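Local coordinates for protein L-serine ammonia-lyase (Rhizomucor miehei CAU432, PDB 5C3U) that is a pyridoxal-5'-phosphate-dependent enzyme of the ammonia-lyase type, with the cofactor bound covalently to the protein, at residues S17-T22 with K52-G57; P23-P28 with L40-I45; N80-V85 with Q110-D115; F59-V64 with R90-E95. One frame throughout, in Å; residues are numbered along the deposited sequence.

Contact 1: S17-T22 with K52-G57; sequences SLHVAT and KMRGIG. With PLP (pyridoxal-5'-phosphate), chain B.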
loop_
_atom_site.group_PDB
_atom_site.type_symbol
_atom_site.label_atom_id
_atom_site.label_comp_id
_atom_site.label_asym_id
_atom_site.label_seq_id
_atom_site.Cartn_x
_atom_site.Cartn_y
_atom_site.Cartn_z
ATOM N N SER A 17 15.205 -3.755 11.824
ATOM C CA SER A 17 14.016 -3.861 10.974
ATOM C C SER A 17 14.115 -4.906 9.867
ATOM O O SER A 17 15.212 -5.248 9.405
ATOM C CB SER A 17 13.672 -2.495 10.372
ATOM O OG SER A 17 14.492 -2.223 9.247
ATOM N N LEU A 18 12.946 -5.384 9.437
ATOM C CA LEU A 18 12.825 -6.413 8.422
ATOM C C LEU A 18 12.726 -5.848 6.985
ATOM O O LEU A 18 12.986 -6.549 6.011
ATOM C CB LEU A 18 11.628 -7.310 8.732
ATOM C CG LEU A 18 11.776 -8.298 9.899
ATOM C CD1 LEU A 18 10.433 -8.840 10.363
ATOM C CD2 LEU A 18 12.690 -9.446 9.505
ATOM N N HIS A 19 12.340 -4.582 6.867
ATOM C CA HIS A 19 12.305 -3.896 5.576
ATOM C C HIS A 19 13.679 -3.359 5.205
ATOM O O HIS A 19 14.617 -3.344 6.021
ATOM C CB HIS A 19 11.302 -2.735 5.633
ATOM C CG HIS A 19 11.792 -1.564 6.447
ATOM N ND1 HIS A 19 11.515 -1.430 7.757
ATOM C CD2 HIS A 19 12.572 -0.462 6.097
ATOM C CE1 HIS A 19 12.085 -0.299 8.223
ATOM N NE2 HIS A 19 12.733 0.288 7.208
ATOM N N VAL A 20 13.798 -2.889 3.973
ATOM C CA VAL A 20 15.071 -2.400 3.445
ATOM C C VAL A 20 14.860 -0.986 2.975
ATOM O O VAL A 20 13.723 -0.583 2.728
ATOM C CB VAL A 20 15.636 -3.304 2.305
ATOM C CG1 VAL A 20 15.890 -4.710 2.821
ATOM C CG2 VAL A 20 14.733 -3.322 1.062
ATOM N N ALA A 21 15.934 -0.208 2.886
ATOM C CA ALA A 21 15.841 1.091 2.231
ATOM C C ALA A 21 15.678 0.871 0.725
ATOM O O ALA A 21 16.290 -0.029 0.135
ATOM C CB ALA A 21 17.054 1.958 2.549
ATOM N N THR A 22 14.796 1.644 0.111
ATOM C CA THR A 22 14.451 1.403 -1.285
ATOM C C THR A 22 14.884 2.587 -2.142
ATOM O O THR A 22 14.979 3.701 -1.636
ATOM C CB THR A 22 12.935 1.221 -1.465
ATOM O OG1 THR A 22 12.271 2.348 -0.892
ATOM C CG2 THR A 22 12.440 -0.061 -0.807
ATOM N N LYS A 52 4.084 -3.255 2.377
ATOM C CA LYS A 52 3.638 -3.943 3.594
ATOM C C LYS A 52 4.791 -4.388 4.455
ATOM O O LYS A 52 4.666 -4.448 5.685
ATOM C CB LYS A 52 2.705 -5.140 3.309
ATOM C CG LYS A 52 1.358 -4.754 2.698
ATOM C CD LYS A 52 0.578 -3.940 3.738
ATOM C CE LYS A 52 -0.895 -3.881 3.402
ATOM N NZ LYS A 52 -1.080 -3.430 1.996
ATOM N N MET A 53 5.928 -4.701 3.829
ATOM C CA MET A 53 7.113 -5.070 4.596
ATOM C C MET A 53 7.470 -4.039 5.693
ATOM O O MET A 53 7.942 -4.422 6.773
ATOM C CB MET A 53 8.279 -5.305 3.639
ATOM C CG MET A 53 9.260 -6.397 4.013
ATOM S SD MET A 53 8.545 -7.977 4.522
ATOM C CE MET A 53 8.946 -7.622 6.176
ATOM N N ARG A 54 7.216 -2.745 5.460
ATOM C CA ARG A 54 7.516 -1.724 6.484
ATOM C C ARG A 54 6.563 -1.853 7.671
ATOM O O ARG A 54 7.001 -2.092 8.812
ATOM C CB ARG A 54 7.431 -0.293 5.918
ATOM C CG ARG A 54 8.451 -0.002 4.824
ATOM C CD ARG A 54 8.343 1.435 4.348
ATOM N NE ARG A 54 9.259 1.674 3.240
ATOM C CZ ARG A 54 10.503 2.123 3.371
ATOM N NH1 ARG A 54 11.237 2.290 2.277
ATOM N NH2 ARG A 54 11.012 2.418 4.575
ATOM N N GLY A 55 5.266 -1.647 7.415
ATOM C CA GLY A 55 4.258 -1.685 8.480
ATOM C C GLY A 55 4.155 -3.045 9.130
ATOM O O GLY A 55 4.192 -3.169 10.371
ATOM N N ILE A 56 4.010 -4.081 8.289
ATOM C CA ILE A 56 3.782 -5.443 8.785
ATOM C C ILE A 56 5.042 -5.979 9.456
ATOM O O ILE A 56 4.956 -6.625 10.506
ATOM C CB ILE A 56 3.237 -6.385 7.686
ATOM C CG1 ILE A 56 1.956 -5.798 7.078
ATOM C CG2 ILE A 56 3.045 -7.811 8.211
ATOM C CD1 ILE A 56 0.848 -5.541 8.084
ATOM N N GLY A 57 6.205 -5.662 8.882
ATOM C CA GLY A 57 7.512 -5.964 9.487
ATOM C C GLY A 57 7.632 -5.440 10.906
ATOM O O GLY A 57 8.071 -6.159 11.796
HETATM N N1 PLP B . -0.715 -0.493 -2.300
HETATM C C2 PLP B . -0.342 -1.762 -2.058
HETATM C C2A PLP B . 0.271 -2.633 -3.127
HETATM C C3 PLP B . -0.551 -2.319 -0.719
HETATM O O3 PLP B . -0.177 -3.607 -0.440
HETATM C C4 PLP B . -1.138 -1.422 0.298
HETATM C C4A PLP B . -1.339 -1.917 1.669
HETATM C C5 PLP B . -1.515 -0.035 -0.081
HETATM C C6 PLP B . -1.263 0.355 -1.400
HETATM C C5A PLP B . -2.138 0.947 0.913
HETATM O O4P PLP B . -2.748 0.204 1.962
HETATM P P PLP B . -3.380 0.762 3.345
HETATM O O1P PLP B . -2.286 0.860 4.350
HETATM O O2P PLP B . -4.110 2.088 3.062
HETATM O O3P PLP B . -4.343 -0.343 3.602
HETATM O O HOH W 1 9.555 -2.316 9.617
#

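Contact 2: P23-P28 with L40-I45; sequences PLLHAP and LKMENI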
loop_
_atom_site.group_PDB
_atom_site.type_symbol
_atom_site.label_atom_id
_atom_site.label_comp_id
_atom_site.label_asym_id
_atom_site.label_seq_id
_atom_site.Cartn_x
_atom_site.Cartn_y
_atom_site.Cartn_z
ATOM N N PRO A 23 15.124 2.349 -3.445
ATOM C CA PRO A 23 15.503 3.442 -4.352
ATOM C C PRO A 23 14.433 4.522 -4.505
ATOM O O PRO A 23 13.219 4.221 -4.463
ATOM C CB PRO A 23 15.668 2.737 -5.701
ATOM C CG PRO A 23 15.960 1.331 -5.381
ATOM C CD PRO A 23 15.222 1.031 -4.104
ATOM N N LEU A 24 14.896 5.756 -4.697
ATOM C CA LEU A 24 14.039 6.846 -5.154
ATOM C C LEU A 24 14.468 7.189 -6.582
ATOM O O LEU A 24 15.487 7.853 -6.789
ATOM C CB LEU A 24 14.127 8.061 -4.226
ATOM C CG LEU A 24 13.201 9.241 -4.553
ATOM C CD1 LEU A 24 11.739 8.922 -4.264
ATOM C CD2 LEU A 24 13.615 10.506 -3.826
ATOM N N LEU A 25 13.712 6.695 -7.558
ATOM C CA LEU A 25 14.076 6.848 -8.970
ATOM C C LEU A 25 13.499 8.095 -9.619
ATOM O O LEU A 25 12.341 8.450 -9.414
ATOM C CB LEU A 25 13.693 5.600 -9.771
ATOM C CG LEU A 25 14.300 4.243 -9.379
ATOM C CD1 LEU A 25 13.685 3.142 -10.230
ATOM C CD2 LEU A 25 15.824 4.205 -9.480
ATOM N N HIS A 26 14.330 8.778 -10.398
ATOM C CA HIS A 26 13.858 9.891 -11.197
ATOM C C HIS A 26 13.158 9.346 -12.414
ATOM O O HIS A 26 13.603 8.357 -13.014
ATOM C CB HIS A 26 15.040 10.772 -11.590
ATOM C CG HIS A 26 14.646 12.051 -12.268
ATOM N ND1 HIS A 26 15.033 12.352 -13.529
ATOM C CD2 HIS A 26 13.869 13.125 -11.823
ATOM C CE1 HIS A 26 14.531 13.560 -13.876
ATOM N NE2 HIS A 26 13.819 14.032 -12.831
ATOM N N ALA A 27 12.035 9.958 -12.770
ATOM C CA ALA A 27 11.267 9.560 -13.946
ATOM C C ALA A 27 11.420 10.615 -15.059
ATOM O O ALA A 27 10.633 11.561 -15.126
ATOM C CB ALA A 27 9.797 9.384 -13.560
ATOM N N PRO A 28 12.439 10.479 -15.932
ATOM C CA PRO A 28 12.719 11.630 -16.813
ATOM C C PRO A 28 11.684 11.929 -17.903
ATOM O O PRO A 28 11.483 13.098 -18.242
ATOM C CB PRO A 28 14.082 11.293 -17.436
ATOM C CG PRO A 28 14.232 9.815 -17.286
ATOM C CD PRO A 28 13.431 9.398 -16.082
ATOM N N LEU A 40 10.050 8.468 -8.008
ATOM C CA LEU A 40 9.282 7.270 -7.712
ATOM C C LEU A 40 9.950 6.515 -6.573
ATOM O O LEU A 40 11.112 6.109 -6.691
ATOM C CB LEU A 40 9.200 6.388 -8.961
ATOM C CG LEU A 40 8.680 7.063 -10.233
ATOM C CD1 LEU A 40 8.798 6.103 -11.403
ATOM C CD2 LEU A 40 7.252 7.558 -10.061
ATOM N N LYS A 41 9.223 6.352 -5.464
ATOM C CA LYS A 41 9.728 5.610 -4.300
ATOM C C LYS A 41 9.373 4.127 -4.483
ATOM O O LYS A 41 8.200 3.758 -4.451
ATOM C CB LYS A 41 9.127 6.196 -3.009
ATOM C CG LYS A 41 9.636 5.577 -1.716
ATOM C CD LYS A 41 11.158 5.644 -1.611
ATOM C CE LYS A 41 11.588 5.374 -0.172
ATOM N NZ LYS A 41 13.076 5.255 -0.068
ATOM N N MET A 42 10.385 3.284 -4.715
ATOM C CA MET A 42 10.176 1.928 -5.232
ATOM C C MET A 42 10.012 0.823 -4.170
ATOM O O MET A 42 10.918 0.020 -3.943
ATOM C CB MET A 42 11.317 1.541 -6.203
ATOM C CG MET A 42 11.516 2.541 -7.341
ATOM S SD MET A 42 10.049 2.665 -8.384
ATOM C CE MET A 42 10.051 1.018 -9.089
ATOM N N GLU A 43 8.830 0.749 -3.572
ATOM C CA GLU A 43 8.533 -0.290 -2.567
ATOM C C GLU A 43 8.385 -1.736 -3.091
ATOM O O GLU A 43 8.299 -2.698 -2.299
ATOM C CB GLU A 43 7.318 0.158 -1.743
ATOM C CG GLU A 43 7.554 1.495 -1.050
ATOM C CD GLU A 43 8.710 1.430 -0.050
ATOM O OE1 GLU A 43 8.633 0.613 0.893
ATOM O OE2 GLU A 43 9.685 2.198 -0.205
ATOM N N ASN A 44 8.354 -1.905 -4.417
ATOM C CA ASN A 44 8.326 -3.246 -5.009
ATOM C C ASN A 44 9.616 -4.005 -4.746
ATOM O O ASN A 44 9.674 -5.219 -4.925
ATOM C CB ASN A 44 8.038 -3.179 -6.519
ATOM C CG ASN A 44 9.003 -2.257 -7.262
ATOM O OD1 ASN A 44 9.346 -1.172 -6.779
ATOM N ND2 ASN A 44 9.432 -2.676 -8.447
ATOM N N ILE A 45 10.642 -3.279 -4.305
ATOM C CA ILE A 45 11.965 -3.848 -3.993
ATOM C C ILE A 45 12.041 -4.451 -2.569
ATOM O O ILE A 45 12.976 -5.186 -2.229
ATOM C CB ILE A 45 13.082 -2.779 -4.182
ATOM C CG1 ILE A 45 13.128 -2.304 -5.639
ATOM C CG2 ILE A 45 14.463 -3.312 -3.776
ATOM C CD1 ILE A 45 13.344 -3.423 -6.637
#

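Contact 3: N80-V85 with Q110-D115; sequences NTVLAV and QSIRTD. With PLP (pyridoxal-5'-phosphate), chain B.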
loop_
_atom_site.group_PDB
_atom_site.type_symbol
_atom_site.label_atom_id
_atom_site.label_comp_id
_atom_site.label_asym_id
_atom_site.label_seq_id
_atom_site.Cartn_x
_atom_site.Cartn_y
_atom_site.Cartn_z
ATOM N N ASN A 80 -0.891 -8.709 -0.138
ATOM C CA ASN A 80 0.450 -8.285 0.249
ATOM C C ASN A 80 0.693 -8.402 1.732
ATOM O O ASN A 80 1.840 -8.583 2.154
ATOM C CB ASN A 80 0.745 -6.916 -0.304
ATOM C CG ASN A 80 0.605 -6.909 -1.812
ATOM O OD1 ASN A 80 1.229 -7.751 -2.491
ATOM N ND2 ASN A 80 -0.240 -6.033 -2.345
ATOM N N THR A 81 -0.382 -8.308 2.512
ATOM C CA THR A 81 -0.261 -8.524 3.952
ATOM C C THR A 81 0.138 -9.969 4.236
ATOM O O THR A 81 1.089 -10.204 4.988
ATOM C CB THR A 81 -1.552 -8.162 4.680
ATOM O OG1 THR A 81 -1.963 -6.879 4.199
ATOM C CG2 THR A 81 -1.306 -8.088 6.208
ATOM N N VAL A 82 -0.541 -10.932 3.606
ATOM C CA VAL A 82 -0.240 -12.330 3.912
ATOM C C VAL A 82 1.164 -12.657 3.460
ATOM O O VAL A 82 1.864 -13.382 4.150
ATOM C CB VAL A 82 -1.282 -13.374 3.408
ATOM C CG1 VAL A 82 -2.647 -13.085 4.048
ATOM C CG2 VAL A 82 -1.381 -13.446 1.874
ATOM N N LEU A 83 1.601 -12.077 2.344
ATOM C CA LEU A 83 2.982 -12.350 1.882
ATOM C C LEU A 83 4.034 -11.809 2.871
ATOM O O LEU A 83 5.074 -12.449 3.106
ATOM C CB LEU A 83 3.199 -11.791 0.473
ATOM C CG LEU A 83 2.465 -12.604 -0.597
ATOM C CD1 LEU A 83 2.349 -11.790 -1.884
ATOM C CD2 LEU A 83 3.246 -13.891 -0.859
ATOM N N ALA A 84 3.777 -10.617 3.420
ATOM C CA ALA A 84 4.673 -9.981 4.369
ATOM C C ALA A 84 4.705 -10.788 5.658
ATOM O O ALA A 84 5.783 -11.026 6.211
ATOM C CB ALA A 84 4.241 -8.539 4.659
ATOM N N VAL A 85 3.540 -11.233 6.113
ATOM C CA VAL A 85 3.462 -12.040 7.346
ATOM C C VAL A 85 4.245 -13.353 7.136
ATOM O O VAL A 85 5.035 -13.761 8.004
ATOM C CB VAL A 85 2.010 -12.308 7.750
ATOM C CG1 VAL A 85 1.922 -13.328 8.893
ATOM C CG2 VAL A 85 1.363 -10.991 8.190
ATOM N N GLN A 110 2.390 -20.388 -3.805
ATOM C CA GLN A 110 3.683 -21.076 -3.775
ATOM C C GLN A 110 4.665 -20.372 -2.841
ATOM O O GLN A 110 5.423 -21.028 -2.128
ATOM C CB GLN A 110 4.293 -21.179 -5.173
ATOM C CG GLN A 110 5.621 -21.930 -5.198
ATOM C CD GLN A 110 5.496 -23.363 -4.694
ATOM O OE1 GLN A 110 4.973 -24.237 -5.389
ATOM N NE2 GLN A 110 5.980 -23.609 -3.483
ATOM N N SER A 111 4.654 -19.037 -2.860
ATOM C CA SER A 111 5.554 -18.264 -2.007
ATOM C C SER A 111 5.275 -18.543 -0.552
ATOM O O SER A 111 6.211 -18.680 0.246
ATOM C CB SER A 111 5.414 -16.763 -2.252
ATOM O OG SER A 111 5.948 -16.426 -3.506
ATOM N N ILE A 112 3.983 -18.594 -0.208
ATOM C CA ILE A 112 3.570 -18.835 1.167
ATOM C C ILE A 112 3.957 -20.240 1.634
ATOM O O ILE A 112 4.439 -20.422 2.749
ATOM C CB ILE A 112 2.064 -18.572 1.351
ATOM C CG1 ILE A 112 1.750 -17.102 1.044
ATOM C CG2 ILE A 112 1.618 -18.946 2.763
ATOM C CD1 ILE A 112 0.283 -16.842 0.815
ATOM N N ARG A 113 3.759 -21.232 0.772
ATOM C CA ARG A 113 4.193 -22.608 1.078
ATOM C C ARG A 113 5.707 -22.725 1.214
ATOM O O ARG A 113 6.199 -23.358 2.145
ATOM C CB ARG A 113 3.726 -23.587 0.008
ATOM C CG ARG A 113 2.240 -23.884 0.007
ATOM C CD ARG A 113 1.952 -24.974 -1.021
ATOM N NE ARG A 113 0.636 -24.812 -1.637
ATOM C CZ ARG A 113 0.420 -24.337 -2.865
ATOM N NH1 ARG A 113 -0.821 -24.224 -3.316
ATOM N NH2 ARG A 113 1.437 -23.980 -3.649
ATOM N N THR A 114 6.438 -22.106 0.297
ATOM C CA THR A 114 7.903 -22.124 0.346
ATOM C C THR A 114 8.448 -21.529 1.649
ATOM O O THR A 114 9.460 -21.988 2.165
ATOM C CB THR A 114 8.496 -21.401 -0.874
ATOM O OG1 THR A 114 8.149 -22.134 -2.059
ATOM C CG2 THR A 114 10.028 -21.248 -0.761
ATOM N N ASP A 115 7.759 -20.520 2.192
ATOM C CA ASP A 115 8.146 -19.890 3.446
ATOM C C ASP A 115 7.947 -20.833 4.632
ATOM O O ASP A 115 8.470 -20.594 5.717
ATOM C CB ASP A 115 7.282 -18.635 3.689
ATOM C CG ASP A 115 7.735 -17.426 2.880
ATOM O OD1 ASP A 115 8.910 -17.382 2.468
ATOM O OD2 ASP A 115 6.913 -16.492 2.677
HETATM N N1 PLP B . -0.715 -0.493 -2.300
HETATM C C2 PLP B . -0.342 -1.762 -2.058
HETATM C C2A PLP B . 0.271 -2.633 -3.127
HETATM C C3 PLP B . -0.551 -2.319 -0.719
HETATM O O3 PLP B . -0.177 -3.607 -0.440
HETATM C C4 PLP B . -1.138 -1.422 0.298
HETATM C C4A PLP B . -1.339 -1.917 1.669
HETATM C C5 PLP B . -1.515 -0.035 -0.081
HETATM C C6 PLP B . -1.263 0.355 -1.400
HETATM C C5A PLP B . -2.138 0.947 0.913
HETATM O O4P PLP B . -2.748 0.204 1.962
HETATM P P PLP B . -3.380 0.762 3.345
HETATM O O1P PLP B . -2.286 0.860 4.350
HETATM O O2P PLP B . -4.110 2.088 3.062
HETATM O O3P PLP B . -4.343 -0.343 3.602
#

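Contact 4: F59-V64 with R90-E95; sequences FCYQAV and RQLGVE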
loop_
_atom_site.group_PDB
_atom_site.type_symbol
_atom_site.label_atom_id
_atom_site.label_comp_id
_atom_site.label_asym_id
_atom_site.label_seq_id
_atom_site.Cartn_x
_atom_site.Cartn_y
_atom_site.Cartn_z
ATOM N N PHE A 59 5.141 -4.580 13.021
ATOM C CA PHE A 59 4.169 -5.265 13.865
ATOM C C PHE A 59 4.705 -6.647 14.262
ATOM O O PHE A 59 4.705 -7.005 15.462
ATOM C CB PHE A 59 2.836 -5.390 13.126
ATOM C CG PHE A 59 1.759 -6.087 13.915
ATOM C CD1 PHE A 59 0.813 -5.354 14.628
ATOM C CD2 PHE A 59 1.674 -7.466 13.918
ATOM C CE1 PHE A 59 -0.198 -6.014 15.340
ATOM C CE2 PHE A 59 0.681 -8.133 14.638
ATOM C CZ PHE A 59 -0.257 -7.391 15.346
ATOM N N CYS A 60 5.156 -7.405 13.265
ATOM C CA CYS A 60 5.624 -8.774 13.518
ATOM C C CYS A 60 6.860 -8.837 14.415
ATOM O O CYS A 60 6.930 -9.675 15.344
ATOM C CB CYS A 60 5.867 -9.512 12.220
ATOM S SG CYS A 60 4.336 -9.889 11.348
ATOM N N TYR A 61 7.815 -7.939 14.147
ATOM C CA TYR A 61 9.047 -7.822 14.936
ATOM C C TYR A 61 8.733 -7.547 16.403
ATOM O O TYR A 61 9.229 -8.241 17.290
ATOM C CB TYR A 61 9.971 -6.740 14.349
ATOM C CG TYR A 61 11.368 -6.762 14.945
ATOM C CD1 TYR A 61 11.685 -5.995 16.069
ATOM C CD2 TYR A 61 12.339 -7.611 14.427
ATOM C CE1 TYR A 61 12.951 -6.057 16.637
ATOM C CE2 TYR A 61 13.611 -7.670 14.975
ATOM C CZ TYR A 61 13.915 -6.893 16.073
ATOM O OH TYR A 61 15.193 -6.961 16.590
ATOM N N GLN A 62 7.879 -6.551 16.654
ATOM C CA GLN A 62 7.466 -6.201 17.992
ATOM C C GLN A 62 6.681 -7.317 18.679
ATOM O O GLN A 62 6.862 -7.554 19.892
ATOM C CB GLN A 62 6.681 -4.876 17.998
ATOM C CG GLN A 62 6.432 -4.312 19.399
ATOM C CD GLN A 62 7.701 -4.224 20.243
ATOM O OE1 GLN A 62 8.679 -3.599 19.852
ATOM N NE2 GLN A 62 7.678 -4.841 21.412
ATOM N N ALA A 63 5.816 -8.007 17.931
ATOM C CA ALA A 63 5.074 -9.119 18.509
ATOM C C ALA A 63 6.025 -10.173 19.064
ATOM O O ALA A 63 5.796 -10.695 20.165
ATOM C CB ALA A 63 4.127 -9.749 17.493
ATOM N N VAL A 64 7.068 -10.492 18.299
ATOM C CA VAL A 64 8.031 -11.501 18.741
ATOM C C VAL A 64 8.875 -10.982 19.921
ATOM O O VAL A 64 9.133 -11.723 20.872
ATOM C CB VAL A 64 8.907 -12.031 17.592
ATOM C CG1 VAL A 64 10.037 -12.914 18.134
ATOM C CG2 VAL A 64 8.064 -12.832 16.606
ATOM N N ARG A 90 8.929 -16.579 8.702
ATOM C CA ARG A 90 10.130 -17.371 8.383
ATOM C C ARG A 90 11.419 -16.712 8.944
ATOM O O ARG A 90 12.277 -17.408 9.513
ATOM C CB ARG A 90 10.231 -17.674 6.877
ATOM C CG ARG A 90 11.576 -18.284 6.474
ATOM C CD ARG A 90 11.665 -18.711 5.012
ATOM N NE ARG A 90 11.557 -17.607 4.044
ATOM C CZ ARG A 90 12.580 -16.930 3.516
ATOM N NH1 ARG A 90 12.347 -15.950 2.634
ATOM N NH2 ARG A 90 13.831 -17.212 3.871
ATOM N N GLN A 91 11.543 -15.390 8.822
ATOM C CA GLN A 91 12.743 -14.666 9.294
ATOM C C GLN A 91 12.848 -14.696 10.812
ATOM O O GLN A 91 13.945 -14.804 11.360
ATOM C CB GLN A 91 12.741 -13.208 8.847
ATOM C CG GLN A 91 12.971 -12.995 7.360
ATOM C CD GLN A 91 14.232 -13.673 6.871
ATOM O OE1 GLN A 91 15.330 -13.318 7.282
ATOM N NE2 GLN A 91 14.075 -14.649 5.988
ATOM N N LEU A 92 11.691 -14.617 11.475
ATOM C CA LEU A 92 11.623 -14.587 12.941
ATOM C C LEU A 92 11.583 -15.970 13.604
ATOM O O LEU A 92 11.679 -16.070 14.832
ATOM C CB LEU A 92 10.433 -13.728 13.405
ATOM C CG LEU A 92 10.510 -12.265 12.947
ATOM C CD1 LEU A 92 9.162 -11.570 13.125
ATOM C CD2 LEU A 92 11.626 -11.500 13.661
ATOM N N GLY A 93 11.453 -17.028 12.802
ATOM C CA GLY A 93 11.331 -18.397 13.322
ATOM C C GLY A 93 10.020 -18.697 14.048
ATOM O O GLY A 93 10.018 -19.358 15.095
ATOM N N VAL A 94 8.905 -18.219 13.494
ATOM C CA VAL A 94 7.602 -18.303 14.138
ATOM C C VAL A 94 6.629 -18.998 13.193
ATOM O O VAL A 94 6.775 -18.895 11.972
ATOM C CB VAL A 94 7.122 -16.882 14.542
ATOM C CG1 VAL A 94 5.630 -16.724 14.411
ATOM C CG2 VAL A 94 7.605 -16.546 15.946
ATOM N N GLU A 95 5.670 -19.729 13.751
ATOM C CA GLU A 95 4.569 -20.315 12.968
ATOM C C GLU A 95 3.637 -19.269 12.341
ATOM O O GLU A 95 3.281 -18.275 12.977
ATOM C CB GLU A 95 3.743 -21.224 13.879
ATOM C CG GLU A 95 3.073 -22.404 13.209
ATOM C CD GLU A 95 3.134 -23.650 14.081
ATOM O OE1 GLU A 95 2.763 -23.573 15.275
ATOM O OE2 GLU A 95 3.578 -24.705 13.579
#

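Contact 1: S17-T22 with K52-G57
His-19 and Arg-54 make the tight part of this contact. CG of Arg-54 lies over one face of the His-19 imidazole, 4.0 Å from His-19 CG. The arginine chain then runs extended from CG to NE, and its guanidinium stands 39° from the ring plane. NH2 comes within 3.6 Å of His-19 CD2. His-19 N is buried here and has no partner in the model. Thr-22 meets the same guanidinium tip to tip, with OG1 in its plane, 3.3 Å from NH1. Two residues outside take the main polar bonds: Glu-43 binds both Arg-54 NE and Thr-22 OG1, and Glu-162 pairs with Arg-54 NH2.

The other end is looser. Leu-18 CB touches Met-53 CE at 3.7 Å, and Leu-18 CD1 lies 3.8 Å from Gly-57 O. Ser-17, just before it, is exposed. A water bridges the segments here, 2.8 Å from His-19 ND1 and donating to Arg-54 O at 2.7 Å.

Lys-52, at the start of segment 52-57, is bonded covalently through NZ to PLP C4A. The chemistry is thus divided: segment 52-57 carries the cofactor on Lys-52, while Arg-54 turns to the loop, where two carboxylates would balance its charge.

Contact 2: P23-P28 with L40-I45
Leu-25 and Met-42 both turn CG beside the backbone N and anti to the carbonyl carbon, with chi1 of -60° and -54°. Met-42 then bends at chi2 and chi3, and the two side chains cross at about a right angle. CD1 of Leu-25 meets Met-42 CG at 3.7 Å.

Three backbone bonds join the strands. Met-42 N gives a nearly straight bond to Pro-23 O at 3.0 Å. Leu-25 and Leu-40 form an antiparallel hydrogen-bonded pair: Leu-25 N reaches Leu-40 O at 2.8 Å, and Leu-40 N reaches Leu-25 O at 2.7 Å. Leu-40 O also receives a CA-H...O contact from Leu-24 CA at 3.4 Å. Leu-24 and Lys-41 are the neighbouring non-hydrogen-bonded pair, and Leu-24 CD1 packs on Lys-41 CB at 4.0 Å. This face meets helix 150-166, where Lys-41 NZ binds Gln-166 and Glu-162.

The opposite face carries Leu-25 and Leu-40. Here Ala-27 CB adds a contact to Leu-40 CD1 at 4.1 Å, and Phe-270 and Phe-274 of helix 260-274 cover Leu-40. At the far end Pro-23 CD rests on Ile-45 CG1.

The N-to-C directions of 24-26 and 40-42 differ by 141°, a twisted antiparallel pairing. Strand 24-26 is the outermost, antiparallel strand beside 37-42 in a mixed six-stranded sheet, otherwise parallel, of a fold-type II PLP enzyme.

Contact 3: N80-V85 with Q110-D115
Gln-110 O is gripped twice by Thr-114, one turn further along the helix. Thr-114 N binds it at 2.8 Å and Thr-114 OG1 at 2.9 Å, from opposite faces of the carbonyl plane. The hydroxyl lies 38° out of that plane. On another side of this helix, Ser-111 and Ile-112 meet the helix of Leu-83.

No hydrogen bond crosses the contact; it is apolar. Leu-83 CD2 touches Ser-111 CB at 3.9 Å and Ile-112 CG1 at 4.0 Å, with the leucine and isoleucine crossing at about a right angle. CG1 of Ile-112, beside the backbone N (chi1 -62°), is the branch that meets Leu-83. Ile-112 CD1 reaches on to Val-82 CG2 at 3.9 Å.

The helices belong to successive beta-alpha-beta units of the parallel four-stranded sheet. The axes of 80-85 and 110-114 approach to 9.8 Å and run nearly parallel, at 20°. Val-82 and Ile-112 both also pack on Ile-98 of strand 95-100, which lies between the two helices in the chain.

Asp-115 adds a polar edge: its carboxylate binds Ser-86 and Arg-90, both of helix 79-92. At the start of segment 80-85, Asn-80 ND2 donates to PLP O3 at 3.1 Å. Asn-80 is also held by Glu-279 through ND2 and by Ser-315 through OD1.

Contact 4: F59-V64 with R90-E95
Leu-92 puts its two methyls on the helix of Cys-60, Tyr-61 and Val-64. CD1 touches Cys-60 O at 3.7 Å, Val-64 CG2 at 3.9 Å and Cys-60 CB at 4.0 Å. CD2 lies 4.0 Å from CD2 of the Tyr-61 ring and approaches it obliquely; the two side chains cross at about a right angle. Val-64 CG2 also meets Val-94 CG2 at 3.8 Å, and these two valines slide past each other in opposite directions.

Torsions and backbone set these groups. In Val-64, CG1 is anti to the backbone N (chi1 171°), which leaves CG2 beside that N and turned to the partner segment. Cys-60 O, which Leu-92 CD1 touches, is engaged in the helix by Val-64 N at 3.1 Å. Leu-92 is the last residue of its helix. Gly-93 follows with a positive phi of 69°, and the chain leaves the helix there, bringing Val-94 round to the same partner. No hydrogen bond joins the segments.

Further out, Phe-73 of strand 72-75 touches Cys-60, Ala-63 and Val-94, and its backbone bonds to Glu-95. The contact lies near the surface, between helix 52-67 and the end of helix 79-92, just where the chain enters strand 95-100 beside strand 72-75.

How the contacts relate
Contacts 1 and 3 both reach PLP, through Lys-52 and Asn-80, and their centres are about 14 Å apart. They touch directly: Lys-52 CE is 3.3 Å from Thr-81 OG1. Contact 2 joins contact 1 through Glu-43, whose OE1 forms a salt bridge with Arg-54 NE at 2.7 Å. Contact 4 uses helix 52-67 with contact 1 and helix 79-92 with contact 3. Asp-115 OD1 pairs with Arg-90 NE at 3.1 Å, linking contacts 3 and 4. Contacts 2 and 4 lie farthest apart, their centres about 28 Å from each other. Contact 2 touches neither contact 3 nor contact 4; its nearest atoms are about 9 Å and about 12 Å from them.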